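Local coordinates for alanine racemase (Corynebacterium glutamicum, PDB 2DY3), which binds pyridoxal-5'-phosphate as a two-chain assembly whose subunits each join a TIM-barrel domain to a largely beta-stranded C-terminal domain, at residues Tyr38-Glu43 with Pro234-Glu239; Ala12-Thr17 with Ala46-Ala51; Gly274-Met279 with Thr353-Arg358; Phe287-Asp292 with Ala322-Phe327. All coordinates share one frame; numbering follows the deposited sequence.

Overall arrangement
From the N terminus, contact 2 is the first to open: Ala12-Thr17 meets Ala46-Ala51 and closes a short loop inside the alpha/beta barrel. Contact 1 begins within that loop, at Tyr38-Glu43, and runs out to Pro234-Glu239, so the two cross; they also share helix 42-50 and touch. Contact 1 ties the barrel to strand 236-247 of the C-terminal sheet. Contact 3 follows in series, joining the loop Gly274-Met279 to the approach of the last strand, and contact 4 is nested inside it, pairing Phe287-Asp292 with Ala322-Phe327. The neighbouring strands 236-247 and 323-325 connect contact 1 to contact 4, while Asn39 and Arg358 probably hydrogen-bond between contacts 1 and 3.

Contact 1: Tyr38-Glu43 with Pro234-Glu239; sequences YNHGVE and PAMTWE. With PLP (pyridoxal-5'-phosphate), chain F.
The imidazole of His40 carries one face against Met236, whose CE sits over the ring centre, 3.7 Å from the centroid, as a CH-pi contact. At the ring edge, in its plane, lie the carbonyl carbon of Tyr38 and a water bonded to His40 NE2 at 2.8 Å. The ring also stacks with Tyr220. At the edge of the Tyr38 ring, near its plane, is the phosphate of pyridoxal-5'-phosphate. Met236 is extended through its first two torsions and then bends (chi3 -75°), which sets CE over the imidazole and 3.4 Å from Asn39 O; its CB, meanwhile, comes within 3.3 Å of His40 NE2. The other nitrogen, His40 ND1, donates to Tyr38 O at 2.9 Å, reaching it from above the carbonyl plane. The water that meets NE2 also accepts from Ala235 N, at 3.3 Å, and so bridges the two segments. Here the N-terminal barrel meets strand 236-247 of the C-terminal sheet. Met236 and the water-bridged Ala235 N would limit the motion of the His40 ring, whose ND1 bonds to Tyr38 O; Tyr38 OH in turn donates a 2.7 Å hydrogen bond to O1P of pyridoxal-5'-phosphate, linking the interdomain contact to the ligand pocket.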
loop_
_atom_site.group_PDB
_atom_site.type_symbol
_atom_site.label_atom_id
_atom_site.label_comp_id
_atom_site.label_asym_id
_atom_site.label_seq_id
_atom_site.Cartn_x
_atom_site.Cartn_y
_atom_site.Cartn_z
ATOM N N TYR B 38 -2.810 -8.844 8.226
ATOM C CA TYR B 38 -3.774 -8.356 7.251
ATOM C C TYR B 38 -3.924 -6.844 7.358
ATOM O O TYR B 38 -5.035 -6.314 7.339
ATOM C CB TYR B 38 -5.133 -9.038 7.457
ATOM C CG TYR B 38 -5.171 -10.474 6.979
ATOM C CD1 TYR B 38 -4.074 -11.312 7.150
ATOM C CD2 TYR B 38 -6.299 -10.994 6.362
ATOM C CE1 TYR B 38 -4.097 -12.617 6.717
ATOM C CE2 TYR B 38 -6.334 -12.309 5.929
ATOM C CZ TYR B 38 -5.228 -13.114 6.106
ATOM O OH TYR B 38 -5.243 -14.417 5.658
ATOM N N ASN B 39 -2.787 -6.168 7.497
ATOM C CA ASN B 39 -2.734 -4.709 7.593
ATOM C C ASN B 39 -3.258 -4.150 8.918
ATOM O O ASN B 39 -3.399 -2.938 9.059
ATOM C CB ASN B 39 -3.521 -4.088 6.432
ATOM C CG ASN B 39 -3.126 -2.644 6.151
ATOM O OD1 ASN B 39 -3.901 -1.878 5.575
ATOM N ND2 ASN B 39 -1.916 -2.273 6.541
ATOM N N HIS B 40 -3.548 -5.015 9.889
ATOM C CA HIS B 40 -4.056 -4.544 11.185
ATOM C C HIS B 40 -2.962 -4.226 12.214
ATOM O O HIS B 40 -3.260 -3.745 13.309
ATOM C CB HIS B 40 -5.022 -5.570 11.797
ATOM C CG HIS B 40 -6.346 -5.656 11.103
ATOM N ND1 HIS B 40 -6.492 -6.157 9.828
ATOM C CD2 HIS B 40 -7.591 -5.317 11.517
ATOM C CE1 HIS B 40 -7.767 -6.123 9.486
ATOM N NE2 HIS B 40 -8.455 -5.617 10.493
ATOM N N GLY B 41 -1.703 -4.492 11.870
ATOM C CA GLY B 41 -0.616 -4.223 12.799
ATOM C C GLY B 41 -0.285 -5.441 13.645
ATOM O O GLY B 41 -0.758 -5.574 14.779
ATOM N N VAL B 42 0.542 -6.327 13.096
ATOM C CA VAL B 42 0.918 -7.563 13.775
ATOM C C VAL B 42 1.618 -7.353 15.114
ATOM O O VAL B 42 1.527 -8.197 16.011
ATOM C CB VAL B 42 1.822 -8.434 12.861
ATOM C CG1 VAL B 42 3.215 -7.800 12.717
ATOM C CG2 VAL B 42 1.912 -9.839 13.412
ATOM N N GLU B 43 2.311 -6.229 15.255
ATOM C CA GLU B 43 3.027 -5.933 16.487
ATOM C C GLU B 43 2.079 -5.847 17.679
ATOM O O GLU B 43 2.466 -6.144 18.808
ATOM C CB GLU B 43 3.815 -4.629 16.335
ATOM C CG GLU B 43 4.587 -4.236 17.577
ATOM C CD GLU B 43 5.774 -3.335 17.276
ATOM O OE1 GLU B 43 6.385 -2.832 18.244
ATOM O OE2 GLU B 43 6.103 -3.139 16.083
ATOM N N PRO B 234 -15.903 -7.058 13.355
ATOM C CA PRO B 234 -14.930 -6.381 12.492
ATOM C C PRO B 234 -13.997 -5.549 13.358
ATOM O O PRO B 234 -14.437 -4.919 14.311
ATOM C CB PRO B 234 -15.816 -5.530 11.587
ATOM C CG PRO B 234 -17.022 -6.402 11.424
ATOM C CD PRO B 234 -17.272 -6.871 12.846
ATOM N N ALA B 235 -12.712 -5.543 13.030
ATOM C CA ALA B 235 -11.751 -4.808 13.840
ATOM C C ALA B 235 -11.168 -3.545 13.204
ATOM O O ALA B 235 -10.579 -2.717 13.899
ATOM C CB ALA B 235 -10.626 -5.743 14.246
ATOM N N MET B 236 -11.326 -3.387 11.896
ATOM C CA MET B 236 -10.757 -2.220 11.236
ATOM C C MET B 236 -11.772 -1.209 10.735
ATOM O O MET B 236 -12.826 -1.564 10.197
ATOM C CB MET B 236 -9.878 -2.648 10.048
ATOM C CG MET B 236 -9.256 -1.474 9.283
ATOM S SD MET B 236 -8.289 -1.974 7.821
ATOM C CE MET B 236 -6.789 -2.612 8.605
ATOM N N THR B 237 -11.439 0.058 10.934
ATOM C CA THR B 237 -12.256 1.165 10.459
ATOM C C THR B 237 -11.269 2.136 9.812
ATOM O O THR B 237 -10.264 2.499 10.428
ATOM C CB THR B 237 -12.983 1.886 11.607
ATOM O OG1 THR B 237 -13.926 0.994 12.222
ATOM C CG2 THR B 237 -13.722 3.112 11.075
ATOM N N TRP B 238 -11.530 2.516 8.565
ATOM C CA TRP B 238 -10.676 3.463 7.841
ATOM C C TRP B 238 -11.468 4.764 7.790
ATOM O O TRP B 238 -12.580 4.797 7.263
ATOM C CB TRP B 238 -10.388 2.941 6.421
ATOM C CG TRP B 238 -9.274 3.660 5.683
ATOM C CD1 TRP B 238 -8.220 4.331 6.238
ATOM C CD2 TRP B 238 -9.066 3.698 4.262
ATOM N NE1 TRP B 238 -7.372 4.777 5.257
ATOM C CE2 TRP B 238 -7.864 4.401 4.035
ATOM C CE3 TRP B 238 -9.775 3.201 3.162
ATOM C CZ2 TRP B 238 -7.352 4.619 2.751
ATOM C CZ3 TRP B 238 -9.267 3.418 1.889
ATOM C CH2 TRP B 238 -8.067 4.120 1.694
ATOM N N GLU B 239 -10.908 5.834 8.346
ATOM C CA GLU B 239 -11.610 7.110 8.373
ATOM C C GLU B 239 -10.698 8.323 8.215
ATOM O O GLU B 239 -9.528 8.310 8.609
ATOM C CB GLU B 239 -12.408 7.240 9.680
ATOM C CG GLU B 239 -11.551 7.356 10.930
ATOM C CD GLU B 239 -12.354 7.227 12.223
ATOM O OE1 GLU B 239 -11.781 7.463 13.305
ATOM O OE2 GLU B 239 -13.552 6.884 12.161
HETATM N N1 PLP F . -3.119 -20.615 4.872
HETATM C C2 PLP F . -2.254 -20.137 3.883
HETATM C C2A PLP F . -1.202 -21.067 3.300
HETATM C C3 PLP F . -2.390 -18.798 3.445
HETATM O O3 PLP F . -1.553 -18.307 2.465
HETATM C C4 PLP F . -3.395 -17.963 4.024
HETATM C C4A PLP F . -3.616 -16.500 3.560
HETATM C C5 PLP F . -4.268 -18.511 5.029
HETATM C C6 PLP F . -4.108 -19.826 5.436
HETATM C C5A PLP F . -5.366 -17.718 5.668
HETATM O O4P PLP F . -6.549 -17.761 4.880
HETATM P P PLP F . -7.954 -17.028 5.227
HETATM O O1P PLP F . -7.701 -15.609 5.447
HETATM O O2P PLP F . -8.732 -17.293 4.016
HETATM O O3P PLP F . -8.415 -17.730 6.444
HETATM O O HOH W 1 -11.196 -5.830 10.151
#

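Contact 2: Ala12-Thr17 with Ala46-Ala51; sequences AIAHNT and APVIAA
Helices 12-17 and 46-50, which bring Ile13 and Thr17 against Val48 and Ile49, run in broadly the same direction, their axes 8.9 Å apart at closest approach and inclined by 39°. They belong to the helical layer of the TIM-barrel domain, the first preceding strand 28-32 and the second following it, and they illustrate how aliphatic branches seal neighbouring helices in such a layer. Ile13 provides the central branch: CG2, anti to the backbone N, presses 3.6 Å from Ile49 CG1 and also touches Val48 CG1. That methyl of Val48 is itself anti to its backbone N (chi1 169°), a setting that carries it to 3.8 Å from Ala14 CB. The side chains of Ile13 and Val48 cross at about a right angle, as do those of Thr17 and Ile49. Further in, Ile49 packs on Phe57 of strand 56-59. Thr17 meets Ile49 with both branches, Thr17 OG1 lying 3.6 Å from Ile49 CG1 and Thr17 CG2 lying 3.6 Å from Ile49 O. Its hydroxyl is satisfied within its own helix: Thr17 OG1 donates to Ile13 O at 2.8 Å, while Thr17 N reaches the same oxygen from the opposite face of the carbonyl plane.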
loop_
_atom_site.group_PDB
_atom_site.type_symbol
_atom_site.label_atom_id
_atom_site.label_comp_id
_atom_site.label_asym_id
_atom_site.label_seq_id
_atom_site.Cartn_x
_atom_site.Cartn_y
_atom_site.Cartn_z
ATOM N N ALA B 12 -12.041 -6.487 19.759
ATOM C CA ALA B 12 -12.776 -7.210 18.728
ATOM C C ALA B 12 -11.946 -8.415 18.306
ATOM O O ALA B 12 -12.480 -9.498 18.063
ATOM C CB ALA B 12 -13.038 -6.301 17.531
ATOM N N ILE B 13 -10.629 -8.220 18.227
ATOM C CA ILE B 13 -9.718 -9.296 17.844
ATOM C C ILE B 13 -9.702 -10.400 18.906
ATOM O O ILE B 13 -9.731 -11.592 18.585
ATOM C CB ILE B 13 -8.281 -8.753 17.622
ATOM C CG1 ILE B 13 -8.258 -7.887 16.355
ATOM C CG2 ILE B 13 -7.284 -9.904 17.494
ATOM C CD1 ILE B 13 -6.910 -7.304 16.017
ATOM N N ALA B 14 -9.653 -10.003 20.173
ATOM C CA ALA B 14 -9.652 -10.980 21.253
ATOM C C ALA B 14 -10.955 -11.775 21.171
ATOM O O ALA B 14 -10.958 -13.003 21.263
ATOM C CB ALA B 14 -9.545 -10.276 22.592
ATOM N N HIS B 15 -12.061 -11.060 20.984
ATOM C CA HIS B 15 -13.374 -11.688 20.871
ATOM C C HIS B 15 -13.357 -12.722 19.752
ATOM O O HIS B 15 -13.735 -13.879 19.951
ATOM C CB HIS B 15 -14.434 -10.631 20.561
ATOM C CG HIS B 15 -15.750 -11.204 20.141
ATOM N ND1 HIS B 15 -16.646 -11.748 21.037
ATOM C CD2 HIS B 15 -16.306 -11.353 18.915
ATOM C CE1 HIS B 15 -17.697 -12.207 20.381
ATOM N NE2 HIS B 15 -17.515 -11.980 19.092
ATOM N N ASN B 16 -12.918 -12.287 18.574
ATOM C CA ASN B 16 -12.837 -13.153 17.407
ATOM C C ASN B 16 -11.980 -14.372 17.722
ATOM O O ASN B 16 -12.306 -15.492 17.317
ATOM C CB ASN B 16 -12.227 -12.383 16.228
ATOM C CG ASN B 16 -13.111 -11.244 15.755
ATOM O OD1 ASN B 16 -12.639 -10.301 15.114
ATOM N ND2 ASN B 16 -14.401 -11.334 16.053
ATOM N N THR B 17 -10.888 -14.149 18.448
ATOM C CA THR B 17 -9.991 -15.239 18.816
ATOM C C THR B 17 -10.714 -16.254 19.695
ATOM O O THR B 17 -10.578 -17.461 19.498
ATOM C CB THR B 17 -8.748 -14.717 19.559
ATOM O OG1 THR B 17 -8.013 -13.838 18.696
ATOM C CG2 THR B 17 -7.847 -15.878 19.971
ATOM N N ALA B 46 -0.898 -9.816 17.045
ATOM C CA ALA B 46 -0.394 -11.135 17.419
ATOM C C ALA B 46 -0.383 -11.405 18.927
ATOM O O ALA B 46 -0.761 -12.484 19.372
ATOM C CB ALA B 46 1.009 -11.339 16.844
ATOM N N PRO B 47 0.073 -10.436 19.730
ATOM C CA PRO B 47 0.091 -10.679 21.177
ATOM C C PRO B 47 -1.315 -10.857 21.749
ATOM O O PRO B 47 -1.538 -11.656 22.659
ATOM C CB PRO B 47 0.796 -9.442 21.724
ATOM C CG PRO B 47 1.713 -9.064 20.625
ATOM C CD PRO B 47 0.837 -9.223 19.398
ATOM N N VAL B 48 -2.273 -10.118 21.210
ATOM C CA VAL B 48 -3.637 -10.238 21.691
ATOM C C VAL B 48 -4.183 -11.607 21.316
ATOM O O VAL B 48 -4.816 -12.286 22.130
ATOM C CB VAL B 48 -4.534 -9.141 21.096
ATOM C CG1 VAL B 48 -5.989 -9.445 21.400
ATOM C CG2 VAL B 48 -4.138 -7.782 21.677
ATOM N N ILE B 49 -3.920 -12.022 20.082
ATOM C CA ILE B 49 -4.387 -13.317 19.629
ATOM C C ILE B 49 -3.737 -14.422 20.449
ATOM O O ILE B 49 -4.362 -15.446 20.746
ATOM C CB ILE B 49 -4.063 -13.532 18.141
ATOM C CG1 ILE B 49 -4.932 -12.604 17.292
ATOM C CG2 ILE B 49 -4.283 -14.982 17.761
ATOM C CD1 ILE B 49 -4.724 -12.745 15.811
ATOM N N ALA B 50 -2.478 -14.208 20.820
ATOM C CA ALA B 50 -1.748 -15.199 21.601
ATOM C C ALA B 50 -2.348 -15.322 22.996
ATOM O O ALA B 50 -2.519 -16.423 23.520
ATOM C CB ALA B 50 -0.274 -14.805 21.700
ATOM N N ALA B 51 -2.668 -14.177 23.586
ATOM C CA ALA B 51 -3.231 -14.126 24.930
ATOM C C ALA B 51 -4.644 -14.685 25.012
ATOM O O ALA B 51 -5.199 -14.801 26.102
ATOM C CB ALA B 51 -3.203 -12.687 25.444
#

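Contact 3: Gly274-Met279 with Thr353-Arg358; sequences GYADGM and TGRTVR
Thr353 enters a type II' beta turn, running to Thr356, that wraps round Asp277 in the loop Gly274-Met279. Its backbone N donates to Asp277 O at 2.7 Å in a fairly straight bond, arriving from above the carbonyl plane. The methyl CG2 takes the crowded position between its own backbone N and carbonyl carbon and rests 3.4 Å from Asp277 O. Gly354, next along, has the positive phi expected at this place in the turn and brings CA to 3.4 Å from Ala276 O, a CH...O contact. Arg355 then holds the carboxylate by backbone and side chain together. Its N donates to Asp277 OD1 at 2.7 Å, nearly along the C-O axis. Bends at chi2 (63°) and chi3 (66°) fold CD and NE back, and the guanidinium grips the acid side-on: NE meets OD1 at 2.7 Å and NH2 meets OD2 at 3.0 Å, both on the syn side, with the two planes 16° apart. Asp305 forms a salt bridge with the same NH2, and Glu64 of the second subunit with NH1, so this salt-bridge cluster lies at the subunit interface. After Thr356 the chain enters strand 357-360, where Val357 bonds to strand 4-8. So many donors round a buried carboxylate would favour its ionised form. The last of them is local: Gly274 N donates to the anti lone pair of Asp277 OD2 at 2.9 Å.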
loop_
_atom_site.group_PDB
_atom_site.type_symbol
_atom_site.label_atom_id
_atom_site.label_comp_id
_atom_site.label_asym_id
_atom_site.label_seq_id
_atom_site.Cartn_x
_atom_site.Cartn_y
_atom_site.Cartn_z
ATOM N N GLY B 274 -5.927 9.754 -0.909
ATOM C CA GLY B 274 -5.823 9.567 -2.353
ATOM C C GLY B 274 -5.249 8.204 -2.729
ATOM O O GLY B 274 -5.030 7.369 -1.851
ATOM N N TYR B 275 -4.991 7.957 -4.013
ATOM C CA TYR B 275 -4.468 6.645 -4.397
ATOM C C TYR B 275 -3.116 6.322 -3.781
ATOM O O TYR B 275 -2.714 5.159 -3.738
ATOM C CB TYR B 275 -4.417 6.458 -5.925
ATOM C CG TYR B 275 -3.710 7.527 -6.725
ATOM C CD1 TYR B 275 -4.413 8.585 -7.286
ATOM C CD2 TYR B 275 -2.338 7.465 -6.939
ATOM C CE1 TYR B 275 -3.770 9.551 -8.040
ATOM C CE2 TYR B 275 -1.684 8.426 -7.684
ATOM C CZ TYR B 275 -2.406 9.466 -8.236
ATOM O OH TYR B 275 -1.764 10.406 -9.003
ATOM N N ALA B 276 -2.416 7.345 -3.298
ATOM C CA ALA B 276 -1.129 7.121 -2.655
ATOM C C ALA B 276 -1.388 6.549 -1.264
ATOM O O ALA B 276 -0.479 6.038 -0.604
ATOM C CB ALA B 276 -0.357 8.436 -2.541
ATOM N N ASP B 277 -2.639 6.628 -0.823
ATOM C CA ASP B 277 -2.993 6.137 0.503
ATOM C C ASP B 277 -3.799 4.839 0.469
ATOM O O ASP B 277 -4.178 4.310 1.508
ATOM C CB ASP B 277 -3.762 7.228 1.265
ATOM C CG ASP B 277 -3.000 8.548 1.318
ATOM O OD1 ASP B 277 -1.962 8.616 2.019
ATOM O OD2 ASP B 277 -3.435 9.517 0.648
ATOM N N GLY B 278 -4.063 4.329 -0.727
ATOM C CA GLY B 278 -4.810 3.089 -0.831
ATOM C C GLY B 278 -6.155 3.205 -1.520
ATOM O O GLY B 278 -6.787 2.193 -1.821
ATOM N N MET B 279 -6.611 4.430 -1.752
ATOM C CA MET B 279 -7.887 4.638 -2.418
ATOM C C MET B 279 -7.690 4.501 -3.915
ATOM O O MET B 279 -7.141 5.393 -4.563
ATOM C CB MET B 279 -8.442 6.030 -2.122
ATOM C CG MET B 279 -9.780 6.312 -2.799
ATOM S SD MET B 279 -11.188 5.399 -2.076
ATOM C CE MET B 279 -11.140 3.932 -2.944
ATOM N N THR B 353 -3.027 2.647 3.285
ATOM C CA THR B 353 -1.577 2.794 3.315
ATOM C C THR B 353 -1.159 4.273 3.214
ATOM O O THR B 353 -1.946 5.169 3.516
ATOM C CB THR B 353 -0.960 1.967 2.143
ATOM O OG1 THR B 353 0.463 1.899 2.277
ATOM C CG2 THR B 353 -1.312 2.597 0.796
ATOM N N GLY B 354 0.085 4.521 2.814
ATOM C CA GLY B 354 0.567 5.888 2.668
ATOM C C GLY B 354 0.546 6.739 3.925
ATOM O O GLY B 354 1.206 6.416 4.913
ATOM N N ARG B 355 -0.208 7.838 3.892
ATOM C CA ARG B 355 -0.291 8.734 5.040
ATOM C C ARG B 355 -1.172 8.179 6.160
ATOM O O ARG B 355 -1.177 8.707 7.273
ATOM C CB ARG B 355 -0.810 10.111 4.606
ATOM C CG ARG B 355 0.259 11.053 4.014
ATOM C CD ARG B 355 0.871 10.522 2.719
ATOM N NE ARG B 355 -0.091 10.470 1.620
ATOM C CZ ARG B 355 -0.267 11.432 0.721
ATOM N NH1 ARG B 355 0.456 12.545 0.779
ATOM N NH2 ARG B 355 -1.159 11.273 -0.253
ATOM N N THR B 356 -1.907 7.111 5.867
ATOM C CA THR B 356 -2.786 6.494 6.855
ATOM C C THR B 356 -2.009 6.071 8.100
ATOM O O THR B 356 -1.033 5.331 8.008
ATOM C CB THR B 356 -3.473 5.231 6.301
ATOM O OG1 THR B 356 -2.480 4.232 6.031
ATOM C CG2 THR B 356 -4.210 5.534 5.028
ATOM N N VAL B 357 -2.453 6.530 9.262
ATOM C CA VAL B 357 -1.795 6.172 10.512
ATOM C C VAL B 357 -2.647 5.145 11.246
ATOM O O VAL B 357 -3.873 5.246 11.278
ATOM C CB VAL B 357 -1.589 7.403 11.416
ATOM C CG1 VAL B 357 -0.953 6.978 12.730
ATOM C CG2 VAL B 357 -0.714 8.415 10.708
ATOM N N ARG B 358 -1.993 4.158 11.838
ATOM C CA ARG B 358 -2.697 3.104 12.547
ATOM C C ARG B 358 -2.899 3.445 14.025
ATOM O O ARG B 358 -1.938 3.727 14.742
ATOM C CB ARG B 358 -1.914 1.796 12.387
ATOM C CG ARG B 358 -2.609 0.553 12.878
ATOM C CD ARG B 358 -1.780 -0.703 12.576
ATOM N NE ARG B 358 -1.742 -1.045 11.154
ATOM C CZ ARG B 358 -0.639 -1.044 10.406
ATOM N NH1 ARG B 358 0.530 -0.714 10.936
ATOM N NH2 ARG B 358 -0.702 -1.383 9.127
#

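Contact 4: Phe287-Asp292 with Ala322-Phe327; sequences FSVTID and AKAVIF
Lys323 O accepts a 2.7 Å hydrogen bond from a water that in turn accepts from Asp292 N at 2.8 Å, so a water bridges the two segments where strand 288-291 ends. Further in, the backbones bond directly. Thr290 and Val325 form an antiparallel hydrogen-bonded pair: Thr290 N donates to a lone pair of Val325 O in the carbonyl plane, and Val325 N returns a nearly straight bond (172°) to Thr290 O, each 2.8 Å long. The side chains of this pair meet tightly, Thr290 OG1 lying 2.9 Å from Val325 CB. The chi1 of Thr290 (71°) sets OG1 between the backbone N and carbonyl carbon, and the hydroxyl is hydrogen-bonded to Asn330 O. On the other face Ala324 CB touches two branches, Ile291 CG1 at 3.8 Å and Val289 CG2 at 3.9 Å, while Ile291 CG2 meets Ala322 CB. Ile309 of strand 307-312 packs against Val289 and Ile291 there. Beyond Val325 a classic beta bulge sets Ile326 and Phe327 both against Trp238. Two backbone bonds thus set the register at Thr290, aliphatic contacts seal the Ala324 face, and water carries the pairing on where strand 288-291 ends, beside the exposed Lys323.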
loop_
_atom_site.group_PDB
_atom_site.type_symbol
_atom_site.label_atom_id
_atom_site.label_comp_id
_atom_site.label_asym_id
_atom_site.label_seq_id
_atom_site.Cartn_x
_atom_site.Cartn_y
_atom_site.Cartn_z
ATOM N N PHE B 287 -18.738 4.358 -4.576
ATOM C CA PHE B 287 -19.008 4.303 -3.148
ATOM C C PHE B 287 -19.297 5.648 -2.511
ATOM O O PHE B 287 -19.153 6.696 -3.137
ATOM C CB PHE B 287 -17.809 3.685 -2.436
ATOM C CG PHE B 287 -16.645 4.626 -2.304
ATOM C CD1 PHE B 287 -16.391 5.270 -1.103
ATOM C CD2 PHE B 287 -15.825 4.890 -3.386
ATOM C CE1 PHE B 287 -15.336 6.162 -0.987
ATOM C CE2 PHE B 287 -14.770 5.780 -3.276
ATOM C CZ PHE B 287 -14.527 6.415 -2.078
ATOM N N SER B 288 -19.688 5.580 -1.243
ATOM C CA SER B 288 -19.998 6.747 -0.433
ATOM C C SER B 288 -19.249 6.583 0.887
ATOM O O SER B 288 -18.934 5.465 1.291
ATOM C CB SER B 288 -21.498 6.803 -0.123
ATOM O OG SER B 288 -22.290 6.757 -1.298
ATOM N N VAL B 289 -18.945 7.695 1.544
ATOM C CA VAL B 289 -18.295 7.634 2.839
ATOM C C VAL B 289 -19.434 7.968 3.796
ATOM O O VAL B 289 -20.505 8.402 3.363
ATOM C CB VAL B 289 -17.165 8.681 2.984
ATOM C CG1 VAL B 289 -16.174 8.541 1.837
ATOM C CG2 VAL B 289 -17.740 10.072 3.030
ATOM N N THR B 290 -19.220 7.767 5.087
ATOM C CA THR B 290 -20.273 8.054 6.044
ATOM C C THR B 290 -19.821 9.056 7.094
ATOM O O THR B 290 -18.860 8.813 7.825
ATOM C CB THR B 290 -20.739 6.778 6.772
ATOM O OG1 THR B 290 -19.716 6.349 7.680
ATOM C CG2 THR B 290 -21.008 5.669 5.786
ATOM N N ILE B 291 -20.532 10.177 7.163
ATOM C CA ILE B 291 -20.239 11.221 8.132
ATOM C C ILE B 291 -21.410 11.280 9.116
ATOM O O ILE B 291 -22.531 11.610 8.742
ATOM C CB ILE B 291 -20.068 12.584 7.439
ATOM C CG1 ILE B 291 -18.904 12.516 6.446
ATOM C CG2 ILE B 291 -19.817 13.669 8.478
ATOM C CD1 ILE B 291 -18.663 13.803 5.676
ATOM N N ASP B 292 -21.141 10.950 10.373
ATOM C CA ASP B 292 -22.178 10.945 11.399
ATOM C C ASP B 292 -23.282 9.964 11.030
ATOM O O ASP B 292 -24.463 10.227 11.251
ATOM C CB ASP B 292 -22.772 12.343 11.585
ATOM C CG ASP B 292 -21.803 13.303 12.242
ATOM O OD1 ASP B 292 -21.213 12.932 13.281
ATOM O OD2 ASP B 292 -21.638 14.429 11.728
ATOM N N ALA B 322 -14.999 17.214 10.093
ATOM C CA ALA B 322 -15.968 16.144 10.293
ATOM C C ALA B 322 -15.318 14.810 9.944
ATOM O O ALA B 322 -14.529 14.721 9.002
ATOM C CB ALA B 322 -17.188 16.374 9.417
ATOM N N LYS B 323 -15.647 13.777 10.716
ATOM C CA LYS B 323 -15.102 12.447 10.488
ATOM C C LYS B 323 -15.861 11.712 9.392
ATOM O O LYS B 323 -17.074 11.495 9.496
ATOM C CB LYS B 323 -15.169 11.617 11.769
ATOM C CG LYS B 323 -14.197 12.051 12.852
ATOM C CD LYS B 323 -14.509 11.349 14.165
ATOM C CE LYS B 323 -14.543 9.832 14.004
ATOM N NZ LYS B 323 -14.867 9.137 15.294
ATOM N N ALA B 324 -15.137 11.332 8.344
ATOM C CA ALA B 324 -15.722 10.596 7.229
ATOM C C ALA B 324 -15.245 9.141 7.257
ATOM O O ALA B 324 -14.056 8.865 7.076
ATOM C CB ALA B 324 -15.325 11.246 5.911
ATOM N N VAL B 325 -16.169 8.219 7.495
ATOM C CA VAL B 325 -15.844 6.795 7.527
ATOM C C VAL B 325 -15.852 6.238 6.105
ATOM O O VAL B 325 -16.859 6.319 5.411
ATOM C CB VAL B 325 -16.876 5.988 8.383
ATOM C CG1 VAL B 325 -16.564 4.496 8.319
ATOM C CG2 VAL B 325 -16.854 6.473 9.835
ATOM N N ILE B 326 -14.723 5.686 5.670
ATOM C CA ILE B 326 -14.623 5.105 4.335
ATOM C C ILE B 326 -15.206 3.697 4.440
ATOM O O ILE B 326 -15.961 3.252 3.572
ATOM C CB ILE B 326 -13.155 5.078 3.861
ATOM C CG1 ILE B 326 -12.634 6.523 3.762
ATOM C CG2 ILE B 326 -13.046 4.350 2.531
ATOM C CD1 ILE B 326 -11.145 6.649 3.456
ATOM N N PHE B 327 -14.854 3.009 5.523
ATOM C CA PHE B 327 -15.398 1.688 5.820
ATOM C C PHE B 327 -15.046 1.330 7.256
ATOM O O PHE B 327 -13.989 1.704 7.761
ATOM C CB PHE B 327 -14.902 0.618 4.823
ATOM C CG PHE B 327 -13.491 0.133 5.055
ATOM C CD1 PHE B 327 -13.201 -0.751 6.078
ATOM C CD2 PHE B 327 -12.469 0.514 4.200
ATOM C CE1 PHE B 327 -11.920 -1.253 6.240
ATOM C CE2 PHE B 327 -11.183 0.015 4.358
ATOM C CZ PHE B 327 -10.912 -0.869 5.378
HETATM O O HOH W 2 -18.198 2.839 2.075
HETATM O O HOH W 3 -18.643 10.478 11.472
#